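Local atomic coordinates of protein spaetzle C-106 (Drosophila melanogaster, PDB entry 4LXR), a protein that binds the Toll receptor as a disulfide-linked homodimeric cytokine, switching on signalling for antifungal defence and for dorsal-ventral polarity of the embryo. Residues C[5-17]-C[42-56]. Sequence-based numbering, arbitrary orientation.
Sequences DERFLCRSIRKLV and IQIEECEGADQPCDF
Strands 12-16 and 43-47 run antiparallel, their axes 4.6 Å apart, and pair Ser12 with Cys47 through Leu16 with Gln43. They form a two-stranded antiparallel sheet of this cystine-knot cytokine. Ile13 with Glu46 and Lys15 with Ile44 are the hydrogen-bonded pairs. Beyond the strands, Arg11 O accepts from Glu48 N at 2.8 Å, and Leu9 O accepts from Asp55 N. Cys10, Cys47 and Cys54 tie this layer by disulfides to Cys68, Cys99 and Cys101.

On the face of Arg14 and Glu45, Arg14 NH1 meets Glu45 OE2 at 3.0 Å in a salt bridge. The carboxylate oxygen lies at the guanidinium edge, with the two planes 80° apart. The Glu45 chain is extended, CG anti to the backbone N (chi1 -176°), which brings its acid beside Ser12 and Arg14. Its OE1 also binds Cys99 N and Lys100 of the second subunit, while Arg14 NH2 donates to Tyr72 O of that subunit. On the other face, Ile44 CD1 packs against Val17 CG2 at 3.7 Å and against Lys15 CE.

Arg11 NH2 makes a salt bridge to Glu48 OE2 at 3.4 Å, its hydrogen bond weak. Glu48 OE1 and Arg7 NH2 form salt bridges to Arg78 and Glu153 of the Toll chain, respectively. Arg7 lies against Phe56: the ring stands perpendicular to the guanidinium, its CZ 3.7 Å above the guanidinium centre.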
ATOM      1  N   ASP C   5     -18.538  14.781  22.120  1.00 40.30           N
ATOM      2  CA  ASP C   5     -18.061  15.792  21.197  1.00 38.45           C
ATOM      3  C   ASP C   5     -16.861  15.213  20.474  1.00 39.08           C
ATOM      4  O   ASP C   5     -15.963  14.664  21.097  1.00 47.27           O
ATOM      5  CB  ASP C   5     -17.639  17.031  21.981  1.00 37.25           C
ATOM      6  CG  ASP C   5     -17.295  18.211  21.091  1.00 44.33           C
ATOM      7  OD1 ASP C   5     -17.936  18.407  20.031  1.00 37.96           O
ATOM      8  OD2 ASP C   5     -16.389  18.962  21.478  1.00 34.62           O
ATOM      9  N   GLU C   6     -16.840  15.329  19.158  1.00 35.93           N
ATOM     10  CA  GLU C   6     -15.703  14.856  18.381  1.00 33.95           C
ATOM     11  C   GLU C   6     -14.726  15.997  18.195  1.00 32.78           C
ATOM     12  O   GLU C   6     -15.118  17.111  17.883  1.00 35.94           O
ATOM     13  CB  GLU C   6     -16.161  14.364  17.014  1.00 35.86           C
ATOM     14  CG  GLU C   6     -17.061  13.171  17.065  1.00 44.45           C
ATOM     15  CD  GLU C   6     -17.334  12.615  15.680  1.00 51.80           C
ATOM     16  OE1 GLU C   6     -17.280  13.402  14.711  1.00 54.05           O
ATOM     17  OE2 GLU C   6     -17.585  11.396  15.564  1.00 46.43           O
ATOM     18  N   ARG C   7     -13.452  15.729  18.404  1.00 29.59           N
ATOM     19  CA  ARG C   7     -12.455  16.751  18.187  1.00 28.13           C
ATOM     20  C   ARG C   7     -11.634  16.354  16.960  1.00 30.16           C
ATOM     21  O   ARG C   7     -11.407  15.179  16.714  1.00 28.26           O
ATOM     22  CB  ARG C   7     -11.553  16.882  19.411  1.00 26.73           C
ATOM     23  CG  ARG C   7     -12.296  17.167  20.702  1.00 29.10           C
ATOM     24  CD  ARG C   7     -13.068  18.499  20.662  1.00 28.82           C
ATOM     25  NE  ARG C   7     -12.194  19.670  20.661  1.00 29.95           N
ATOM     26  CZ  ARG C   7     -11.635  20.186  21.762  1.00 35.90           C
ATOM     27  NH1 ARG C   7     -10.860  21.257  21.680  1.00 28.38           N
ATOM     28  NH2 ARG C   7     -11.836  19.613  22.945  1.00 28.44           N
ATOM     29  N   PHE C   8     -11.186  17.343  16.206  1.00 28.89           N
ATOM     30  CA  PHE C   8     -10.341  17.094  15.067  1.00 34.77           C
ATOM     31  C   PHE C   8      -9.020  17.827  15.218  1.00 32.33           C
ATOM     32  O   PHE C   8      -8.942  18.853  15.892  1.00 26.72           O
ATOM     33  CB  PHE C   8     -11.066  17.538  13.805  1.00 37.20           C
ATOM     34  CG  PHE C   8     -12.286  16.732  13.519  1.00 35.70           C
ATOM     35  CD1 PHE C   8     -12.172  15.467  12.957  1.00 32.62           C
ATOM     36  CD2 PHE C   8     -13.546  17.213  13.842  1.00 39.88           C
ATOM     37  CE1 PHE C   8     -13.294  14.708  12.694  1.00 43.83           C
ATOM     38  CE2 PHE C   8     -14.672  16.456  13.588  1.00 36.66           C
ATOM     39  CZ  PHE C   8     -14.549  15.204  13.016  1.00 42.77           C
ATOM     40  N   LEU C   9      -7.986  17.298  14.578  1.00 28.43           N
ATOM     41  CA  LEU C   9      -6.641  17.869  14.674  1.00 28.78           C
ATOM     42  C   LEU C   9      -6.527  19.232  14.020  1.00 30.87           C
ATOM     43  O   LEU C   9      -5.651  20.034  14.370  1.00 33.83           O
ATOM     44  CB  LEU C   9      -5.601  16.916  14.088  1.00 33.05           C
ATOM     45  CG  LEU C   9      -5.199  15.842  15.101  1.00 37.53           C
ATOM     46  CD1 LEU C   9      -6.320  14.858  15.352  1.00 32.31           C
ATOM     47  CD2 LEU C   9      -3.943  15.127  14.655  1.00 41.29           C
ATOM     48  N   CYS C  10      -7.424  19.509  13.085  1.00 29.24           N
ATOM     49  CA  CYS C  10      -7.376  20.777  12.376  1.00 31.18           C
ATOM     50  C   CYS C  10      -8.690  21.521  12.421  1.00 32.26           C
ATOM     51  O   CYS C  10      -9.759  20.935  12.282  1.00 50.95           O
ATOM     52  CB  CYS C  10      -6.941  20.553  10.931  1.00 32.97           C
ATOM     53  SG  CYS C  10      -5.264  19.880  10.809  1.00 39.96           S
ATOM     54  N   ARG C  11      -8.599  22.829  12.610  1.00 35.41           N
ATOM     55  CA  ARG C  11      -9.774  23.681  12.546  1.00 36.62           C
ATOM     56  C   ARG C  11     -10.175  23.918  11.093  1.00 47.45           C
ATOM     57  O   ARG C  11      -9.333  24.256  10.251  1.00 41.31           O
ATOM     58  CB  ARG C  11      -9.488  25.017  13.201  1.00 40.61           C
ATOM     59  CG  ARG C  11      -9.200  24.943  14.686  1.00 48.76           C
ATOM     60  CD  ARG C  11      -9.208  26.341  15.235  1.00 50.88           C
ATOM     61  NE  ARG C  11      -8.935  26.374  16.661  1.00 53.35           N
ATOM     62  CZ  ARG C  11      -9.234  27.402  17.444  1.00 49.03           C
ATOM     63  NH1 ARG C  11      -8.939  27.358  18.734  1.00 51.17           N
ATOM     64  NH2 ARG C  11      -9.831  28.471  16.934  1.00 49.90           N
ATOM     65  N   SER C  12     -11.467  23.758  10.817  1.00 38.35           N
ATOM     66  CA  SER C  12     -12.009  24.013   9.497  1.00 48.75           C
ATOM     67  C   SER C  12     -13.393  24.655   9.573  1.00 52.42           C
ATOM     68  O   SER C  12     -14.124  24.484  10.557  1.00 50.12           O
ATOM     69  CB  SER C  12     -12.113  22.708   8.722  1.00 44.95           C
ATOM     70  OG  SER C  12     -13.063  21.857   9.340  1.00 50.29           O
ATOM     71  N   ILE C  13     -13.740  25.369   8.507  1.00 46.21           N
ATOM     72  CA  ILE C  13     -15.044  25.988   8.336  1.00 53.34           C
ATOM     73  C   ILE C  13     -15.800  25.304   7.206  1.00 52.84           C
ATOM     74  O   ILE C  13     -15.341  25.307   6.066  1.00 48.10           O
ATOM     75  CB  ILE C  13     -14.883  27.468   7.936  1.00 58.03           C
ATOM     76  CG1 ILE C  13     -13.926  28.184   8.895  1.00 64.76           C
ATOM     77  CG2 ILE C  13     -16.240  28.160   7.867  1.00 58.54           C
ATOM     78  CD1 ILE C  13     -13.449  29.540   8.379  1.00 66.22           C
ATOM     79  N   ARG C  14     -16.953  24.712   7.508  1.00 54.89           N
ATOM     80  CA  ARG C  14     -17.806  24.163   6.453  1.00 53.02           C
ATOM     81  C   ARG C  14     -18.791  25.228   6.012  1.00 51.80           C
ATOM     82  O   ARG C  14     -19.368  25.913   6.847  1.00 54.68           O
ATOM     83  CB  ARG C  14     -18.572  22.928   6.942  1.00 58.11           C
ATOM     84  CG  ARG C  14     -17.692  21.734   7.271  1.00 62.39           C
ATOM     85  CD  ARG C  14     -18.501  20.539   7.773  1.00 68.37           C
ATOM     86  NE  ARG C  14     -19.361  19.948   6.749  1.00 73.41           N
ATOM     87  CZ  ARG C  14     -18.949  19.066   5.839  1.00 79.14           C
ATOM     88  NH1 ARG C  14     -17.679  18.677   5.803  1.00 77.09           N
ATOM     89  NH2 ARG C  14     -19.806  18.578   4.954  1.00 82.15           N
ATOM     90  N   LYS C  15     -18.986  25.387   4.708  1.00 52.36           N
ATOM     91  CA  LYS C  15     -19.998  26.332   4.233  1.00 58.77           C
ATOM     92  C   LYS C  15     -20.553  26.014   2.849  1.00 59.18           C
ATOM     93  O   LYS C  15     -19.944  25.277   2.072  1.00 57.13           O
ATOM     94  CB  LYS C  15     -19.473  27.774   4.271  1.00 64.98           C
ATOM     95  CG  LYS C  15     -18.369  28.089   3.284  1.00 65.97           C
ATOM     96  CD  LYS C  15     -17.925  29.540   3.412  1.00 70.04           C
ATOM     97  CE  LYS C  15     -16.730  29.848   2.520  1.00 70.68           C
ATOM     98  NZ  LYS C  15     -16.276  31.260   2.665  1.00 69.15           N
ATOM     99  N   LEU C  16     -21.722  26.575   2.555  1.00 62.76           N
ATOM    100  CA  LEU C  16     -22.322  26.457   1.232  1.00 68.43           C
ATOM    101  C   LEU C  16     -21.795  27.538   0.289  1.00 78.60           C
ATOM    102  O   LEU C  16     -21.567  28.675   0.703  1.00 83.49           O
ATOM    103  CB  LEU C  16     -23.844  26.568   1.329  1.00 72.54           C
ATOM    104  CG  LEU C  16     -24.598  25.346   1.842  1.00 69.07           C
ATOM    105  CD1 LEU C  16     -26.101  25.593   1.761  1.00 59.20           C
ATOM    106  CD2 LEU C  16     -24.195  24.122   1.038  1.00 61.72           C
ATOM    107  N   VAL C  17     -21.599  27.182  -0.979  1.00 80.58           N
ATOM    108  CA  VAL C  17     -21.220  28.157  -1.998  1.00 81.63           C
ATOM    109  C   VAL C  17     -22.063  27.976  -3.255  1.00 90.20           C
ATOM    110  O   VAL C  17     -22.748  28.902  -3.695  1.00103.51           O
ATOM    111  CB  VAL C  17     -19.723  28.063  -2.372  1.00 73.88           C
ATOM    112  CG1 VAL C  17     -19.366  29.134  -3.391  1.00 75.51           C
ATOM    113  CG2 VAL C  17     -18.851  28.206  -1.141  1.00 71.04           C
ATOM    114  N   ILE C  42     -23.131  24.188  -3.494  1.00 87.69           N
ATOM    115  CA  ILE C  42     -21.968  23.337  -3.252  1.00 79.05           C
ATOM    116  C   ILE C  42     -21.348  23.632  -1.884  1.00 81.34           C
ATOM    117  O   ILE C  42     -21.051  24.784  -1.565  1.00 82.97           O
ATOM    118  CB  ILE C  42     -20.907  23.541  -4.356  1.00 75.47           C
ATOM    119  CG1 ILE C  42     -19.544  22.981  -3.931  1.00 72.47           C
ATOM    120  CG2 ILE C  42     -20.790  25.019  -4.707  1.00 75.19           C
ATOM    121  CD1 ILE C  42     -19.476  21.466  -3.879  1.00 72.90           C
ATOM    122  N   GLN C  43     -21.158  22.598  -1.068  1.00 73.42           N
ATOM    123  CA  GLN C  43     -20.530  22.810   0.224  1.00 71.58           C
ATOM    124  C   GLN C  43     -19.048  22.453   0.219  1.00 69.74           C
ATOM    125  O   GLN C  43     -18.615  21.487  -0.413  1.00 72.17           O
ATOM    126  CB  GLN C  43     -21.277  22.090   1.349  1.00 75.57           C
ATOM    127  CG  GLN C  43     -20.982  20.618   1.495  1.00 74.89           C
ATOM    128  CD  GLN C  43     -21.562  20.051   2.778  1.00 76.47           C
ATOM    129  OE1 GLN C  43     -21.761  20.776   3.762  1.00 72.74           O
ATOM    130  NE2 GLN C  43     -21.854  18.751   2.771  1.00 77.67           N
ATOM    131  N   ILE C  44     -18.271  23.265   0.922  1.00 56.99           N
ATOM    132  CA  ILE C  44     -16.831  23.118   0.931  1.00 54.58           C
ATOM    133  C   ILE C  44     -16.330  23.103   2.363  1.00 51.42           C
ATOM    134  O   ILE C  44     -17.017  23.569   3.269  1.00 55.84           O
ATOM    135  CB  ILE C  44     -16.157  24.277   0.179  1.00 52.36           C
ATOM    136  CG1 ILE C  44     -16.339  25.590   0.949  1.00 54.28           C
ATOM    137  CG2 ILE C  44     -16.728  24.395  -1.216  1.00 44.70           C
ATOM    138  CD1 ILE C  44     -15.758  26.797   0.246  1.00 56.30           C
ATOM    139  N   GLU C  45     -15.144  22.541   2.566  1.00 49.42           N
ATOM    140  CA  GLU C  45     -14.474  22.642   3.854  1.00 44.73           C
ATOM    141  C   GLU C  45     -13.079  23.207   3.664  1.00 39.66           C
ATOM    142  O   GLU C  45     -12.290  22.665   2.885  1.00 46.64           O
ATOM    143  CB  GLU C  45     -14.403  21.283   4.548  1.00 50.88           C
ATOM    144  CG  GLU C  45     -13.786  21.352   5.951  1.00 54.00           C
ATOM    145  CD  GLU C  45     -13.909  20.043   6.701  1.00 56.33           C
ATOM    146  OE1 GLU C  45     -12.867  19.472   7.112  1.00 50.40           O
ATOM    147  OE2 GLU C  45     -15.061  19.588   6.867  1.00 60.45           O
ATOM    148  N   GLU C  46     -12.782  24.300   4.362  1.00 40.19           N
ATOM    149  CA  GLU C  46     -11.482  24.961   4.249  1.00 42.49           C
ATOM    150  C   GLU C  46     -10.781  25.004   5.585  1.00 43.61           C
ATOM    151  O   GLU C  46     -11.431  25.182   6.606  1.00 48.25           O
ATOM    152  CB  GLU C  46     -11.637  26.399   3.760  1.00 41.02           C
ATOM    153  CG  GLU C  46     -11.967  26.540   2.297  1.00 55.39           C
ATOM    154  CD  GLU C  46     -12.018  27.988   1.864  1.00 60.62           C
ATOM    155  OE1 GLU C  46     -12.667  28.791   2.567  1.00 61.51           O
ATOM    156  OE2 GLU C  46     -11.402  28.322   0.824  1.00 63.32           O
ATOM    157  N   CYS C  47      -9.457  24.850   5.573  1.00 35.63           N
ATOM    158  CA  CYS C  47      -8.669  25.011   6.784  1.00 37.33           C
ATOM    159  C   CYS C  47      -8.876  26.429   7.334  1.00 44.09           C
ATOM    160  O   CYS C  47      -8.868  27.397   6.573  1.00 45.96           O
ATOM    161  CB  CYS C  47      -7.183  24.759   6.514  1.00 38.44           C
ATOM    162  SG  CYS C  47      -6.764  23.057   6.003  1.00 47.64           S
ATOM    163  N   GLU C  48      -9.069  26.539   8.648  1.00 58.35           N
ATOM    164  CA  GLU C  48      -9.298  27.834   9.281  1.00 64.72           C
ATOM    165  C   GLU C  48      -8.062  28.723   9.159  1.00 75.83           C
ATOM    166  O   GLU C  48      -8.180  29.946   9.061  1.00 86.05           O
ATOM    167  CB  GLU C  48      -9.719  27.678  10.750  1.00 58.28           C
ATOM    168  CG  GLU C  48     -10.391  28.917  11.334  1.00 73.32           C
ATOM    169  CD  GLU C  48     -10.672  28.800  12.824  1.00 76.10           C
ATOM    170  OE1 GLU C  48     -11.753  28.290  13.203  1.00 73.83           O
ATOM    171  OE2 GLU C  48      -9.805  29.227  13.616  1.00 77.04           O
ATOM    172  N   GLY C  49      -6.880  28.113   9.151  1.00 75.13           N
ATOM    173  CA  GLY C  49      -5.653  28.861   8.929  1.00 83.63           C
ATOM    174  C   GLY C  49      -4.744  28.256   7.869  1.00 83.39           C
ATOM    175  O   GLY C  49      -5.007  27.163   7.369  1.00 89.81           O
ATOM    176  N   ALA C  50      -3.672  28.966   7.526  1.00 72.75           N
ATOM    177  CA  ALA C  50      -2.666  28.441   6.604  1.00 70.17           C
ATOM    178  C   ALA C  50      -1.435  27.910   7.346  1.00 64.45           C
ATOM    179  O   ALA C  50      -0.845  28.622   8.158  1.00 63.92           O
ATOM    180  CB  ALA C  50      -2.255  29.512   5.600  1.00 74.66           C
ATOM    181  N   ASP C  51      -1.064  26.662   7.067  1.00 66.10           N
ATOM    182  CA  ASP C  51       0.136  26.037   7.642  1.00 66.87           C
ATOM    183  C   ASP C  51       0.101  25.918   9.159  1.00 59.57           C
ATOM    184  O   ASP C  51       1.143  25.777   9.801  1.00 64.21           O
ATOM    185  CB  ASP C  51       1.405  26.794   7.241  1.00 74.41           C
ATOM    186  CG  ASP C  51       1.663  26.754   5.754  1.00 83.74           C
ATOM    187  OD1 ASP C  51       0.740  26.388   4.995  1.00 83.91           O
ATOM    188  OD2 ASP C  51       2.790  27.102   5.346  1.00 91.35           O
ATOM    189  N   GLN C  52      -1.089  25.978   9.735  1.00 49.12           N
ATOM    190  CA  GLN C  52      -1.212  25.917  11.180  1.00 55.07           C
ATOM    191  C   GLN C  52      -0.785  24.545  11.693  1.00 49.51           C
ATOM    192  O   GLN C  52      -1.113  23.522  11.090  1.00 48.03           O
ATOM    193  CB  GLN C  52      -2.643  26.252  11.602  1.00 40.60           C
ATOM    194  CG  GLN C  52      -3.061  27.683  11.228  1.00 44.61           C
ATOM    195  CD  GLN C  52      -2.352  28.734  12.070  1.00 53.47           C
ATOM    196  OE1 GLN C  52      -1.709  29.646  11.545  1.00 59.00           O
ATOM    197  NE2 GLN C  52      -2.467  28.608  13.386  1.00 49.32           N
ATOM    198  N   PRO C  53      -0.010  24.523  12.788  1.00 48.19           N
ATOM    199  CA  PRO C  53       0.320  23.240  13.420  1.00 48.68           C
ATOM    200  C   PRO C  53      -0.961  22.566  13.898  1.00 39.08           C
ATOM    201  O   PRO C  53      -1.932  23.256  14.199  1.00 31.41           O
ATOM    202  CB  PRO C  53       1.197  23.648  14.611  1.00 48.29           C
ATOM    203  CG  PRO C  53       0.876  25.099  14.853  1.00 50.01           C
ATOM    204  CD  PRO C  53       0.584  25.668  13.500  1.00 46.22           C
ATOM    205  N   CYS C  54      -0.969  21.242  13.941  1.00 36.29           N
ATOM    206  CA  CYS C  54      -2.168  20.511  14.333  1.00 37.94           C
ATOM    207  C   CYS C  54      -2.361  20.560  15.854  1.00 30.13           C
ATOM    208  O   CYS C  54      -1.400  20.718  16.609  1.00 31.25           O
ATOM    209  CB  CYS C  54      -2.088  19.048  13.846  1.00 32.59           C
ATOM    210  SG  CYS C  54      -1.572  18.807  12.099  1.00 30.97           S
ATOM    211  N   ASP C  55      -3.604  20.413  16.300  1.00 29.18           N
ATOM    212  CA  ASP C  55      -3.907  20.360  17.728  1.00 24.62           C
ATOM    213  C   ASP C  55      -3.717  18.902  18.155  1.00 27.64           C
ATOM    214  O   ASP C  55      -3.597  18.033  17.301  1.00 20.98           O
ATOM    215  CB  ASP C  55      -5.348  20.823  17.972  1.00 27.09           C
ATOM    216  CG  ASP C  55      -5.608  21.256  19.423  1.00 34.14           C
ATOM    217  OD1 ASP C  55      -4.758  21.013  20.321  1.00 32.33           O
ATOM    218  OD2 ASP C  55      -6.695  21.830  19.662  1.00 27.75           O
ATOM    219  N   PHE C  56      -3.665  18.638  19.461  1.00 24.76           N
ATOM    220  CA  PHE C  56      -3.540  17.266  19.978  1.00 28.25           C
ATOM    221  C   PHE C  56      -2.359  16.517  19.380  1.00 28.57           C
ATOM    222  O   PHE C  56      -2.374  15.295  19.258  1.00 19.66           O
ATOM    223  CB  PHE C  56      -4.842  16.485  19.754  1.00 22.20           C
ATOM    224  CG  PHE C  56      -6.061  17.241  20.203  1.00 25.24           C
ATOM    225  CD1 PHE C  56      -6.281  17.482  21.556  1.00 26.16           C
ATOM    226  CD2 PHE C  56      -6.961  17.746  19.278  1.00 28.49           C
ATOM    227  CE1 PHE C  56      -7.374  18.199  21.977  1.00 28.85           C
ATOM    228  CE2 PHE C  56      -8.058  18.463  19.691  1.00 32.38           C
ATOM    229  CZ  PHE C  56      -8.272  18.691  21.047  1.00 33.58           C
TER